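Local coordinates for putative dihydrodipicolinate synthase family protein (Coccidioides immitis, PDB 3QFE) that is of unknown function but belongs to the dihydrodipicolinate synthase family and adopts its TIM-barrel fold, at residues T92-L96 with F130-V134. Residue numbers count along the deposited sequence, not the author numbering.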
loop_
_atom_site.group_PDB
_atom_site.type_symbol
_atom_site.label_atom_id
_atom_site.label_comp_id
_atom_site.label_asym_id
_atom_site.label_seq_id
_atom_site.Cartn_x
_atom_site.Cartn_y
_atom_site.Cartn_z
ATOM N N THR A 92 22.172 0.876 0.561
ATOM C CA THR A 92 21.914 0.583 1.964
ATOM C C THR A 92 21.925 1.851 2.818
ATOM O O THR A 92 21.121 1.996 3.736
ATOM C CB THR A 92 22.974 -0.377 2.481
ATOM O OG1 THR A 92 23.048 -1.496 1.587
ATOM C CG2 THR A 92 22.662 -0.860 3.901
ATOM N N ARG A 93 22.817 2.783 2.499
ATOM C CA ARG A 93 22.904 4.028 3.235
ATOM C C ARG A 93 21.596 4.824 3.135
ATOM O O ARG A 93 21.051 5.274 4.144
ATOM C CB ARG A 93 24.100 4.843 2.737
ATOM C CG ARG A 93 24.133 6.293 3.210
ATOM C CD ARG A 93 24.962 6.484 4.469
ATOM N NE ARG A 93 25.258 7.902 4.595
ATOM C CZ ARG A 93 24.554 8.760 5.328
ATOM N NH1 ARG A 93 23.512 8.345 6.059
ATOM N NH2 ARG A 93 24.898 10.039 5.335
ATOM N N GLN A 94 21.079 4.970 1.921
ATOM C CA GLN A 94 19.820 5.682 1.710
ATOM C C GLN A 94 18.661 4.986 2.380
ATOM O O GLN A 94 17.842 5.638 3.011
ATOM C CB GLN A 94 19.531 5.818 0.231
ATOM C CG GLN A 94 20.421 6.778 -0.504
ATOM C CD GLN A 94 20.338 6.550 -1.987
ATOM O OE1 GLN A 94 20.047 5.427 -2.440
ATOM N NE2 GLN A 94 20.612 7.592 -2.765
ATOM N N VAL A 95 18.596 3.662 2.265
ATOM C CA VAL A 95 17.541 2.889 2.920
ATOM C C VAL A 95 17.556 3.059 4.440
ATOM O O VAL A 95 16.500 3.292 5.028
ATOM C CB VAL A 95 17.557 1.377 2.507
ATOM C CG1 VAL A 95 16.498 0.553 3.311
ATOM C CG2 VAL A 95 17.286 1.248 0.993
ATOM N N LEU A 96 18.741 3.005 5.062
ATOM C CA LEU A 96 18.840 3.191 6.517
ATOM C C LEU A 96 18.468 4.594 6.976
ATOM O O LEU A 96 17.835 4.769 8.013
ATOM C CB LEU A 96 20.222 2.799 7.039
ATOM C CG LEU A 96 20.430 1.292 6.993
ATOM C CD1 LEU A 96 21.856 0.992 7.413
ATOM C CD2 LEU A 96 19.392 0.516 7.858
ATOM N N PHE A 130 22.076 -7.562 1.495
ATOM C CA PHE A 130 21.329 -6.324 1.692
ATOM C C PHE A 130 20.225 -6.486 2.742
ATOM O O PHE A 130 20.186 -5.757 3.737
ATOM C CB PHE A 130 20.718 -5.887 0.371
ATOM C CG PHE A 130 19.758 -4.736 0.490
ATOM C CD1 PHE A 130 20.223 -3.438 0.584
ATOM C CD2 PHE A 130 18.392 -4.955 0.468
ATOM C CE1 PHE A 130 19.336 -2.359 0.667
ATOM C CE2 PHE A 130 17.497 -3.900 0.556
ATOM C CZ PHE A 130 17.967 -2.591 0.652
ATOM N N PHE A 131 19.334 -7.446 2.521
ATOM C CA PHE A 131 18.265 -7.695 3.478
ATOM C C PHE A 131 18.764 -8.120 4.855
ATOM O O PHE A 131 18.212 -7.668 5.866
ATOM C CB PHE A 131 17.246 -8.673 2.930
ATOM C CG PHE A 131 16.294 -8.046 1.973
ATOM C CD1 PHE A 131 15.335 -7.156 2.420
ATOM C CD2 PHE A 131 16.351 -8.341 0.616
ATOM C CE1 PHE A 131 14.447 -6.567 1.538
ATOM C CE2 PHE A 131 15.450 -7.750 -0.277
ATOM C CZ PHE A 131 14.503 -6.862 0.191
ATOM N N ASP A 132 19.794 -8.964 4.896
ATOM C CA ASP A 132 20.487 -9.284 6.158
ATOM C C ASP A 132 20.963 -8.026 6.909
ATOM O O ASP A 132 20.701 -7.855 8.098
ATOM C CB ASP A 132 21.697 -10.194 5.901
ATOM C CG ASP A 132 21.309 -11.658 5.614
ATOM O OD1 ASP A 132 20.096 -12.015 5.629
ATOM O OD2 ASP A 132 22.246 -12.464 5.371
ATOM N N ASP A 133 21.659 -7.151 6.196
ATOM C CA ASP A 133 22.191 -5.921 6.766
ATOM C C ASP A 133 21.078 -4.955 7.210
ATOM O O ASP A 133 21.135 -4.356 8.298
ATOM C CB ASP A 133 23.093 -5.268 5.736
ATOM C CG ASP A 133 24.018 -4.246 6.335
ATOM O OD1 ASP A 133 24.140 -4.194 7.578
ATOM O OD2 ASP A 133 24.622 -3.490 5.552
ATOM N N VAL A 134 20.044 -4.843 6.382
ATOM C CA VAL A 134 18.954 -3.959 6.683
ATOM C C VAL A 134 18.133 -4.395 7.897
ATOM O O VAL A 134 17.879 -3.561 8.773
ATOM C CB VAL A 134 18.079 -3.653 5.437
ATOM C CG1 VAL A 134 16.747 -3.059 5.857
ATOM C CG2 VAL A 134 18.808 -2.692 4.506
#
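The first turn of helix 92-105 and a turn of helix 124-137 run side by side in roughly the same direction, their local axes 37° apart and 10.9 Å from each other at closest approach. Each turn is closed by its own backbone hydrogen bond from the NH of residue i+4 to the carbonyl of residue i, Leu96 N to Thr92 O at 2.9 Å and Val134 N to Phe130 O at 2.8 Å. The CA atoms of Thr92 and Phe130 lie 6.9 Å apart and those of Leu96 and Val134 7.2 Å, so the backbone spacing is nearly the same at both ends of the turn. Such neighbouring, co-directional helices are what the TIM barrel produces: the two follow parallel strands 83-86 and 109-112, adjacent in the barrel wall, and pack on its outside. Val95 and Phe130 both also touch Val112 of strand 109-112, which places this apolar part of the interface against the barrel. Val95 CG2 meets Phe130 CZ at 3.9 Å, and Thr92 OG1 lies 3.6 Å from Phe130 CD1; both approach the edge of the ring, near its plane. One turn beyond Phe130 on helix 124-137, Val134 CG2 packs on CG1 of the same Val95 at 4.2 Å. Toward solvent, the methyl Thr92 CG2 sits 3.7 Å from Asp133 OD2 in van der Waals contact, while the other carboxylate oxygen of Asp133, OD1, is hydrogen-bonded to Gln137 of its own helix.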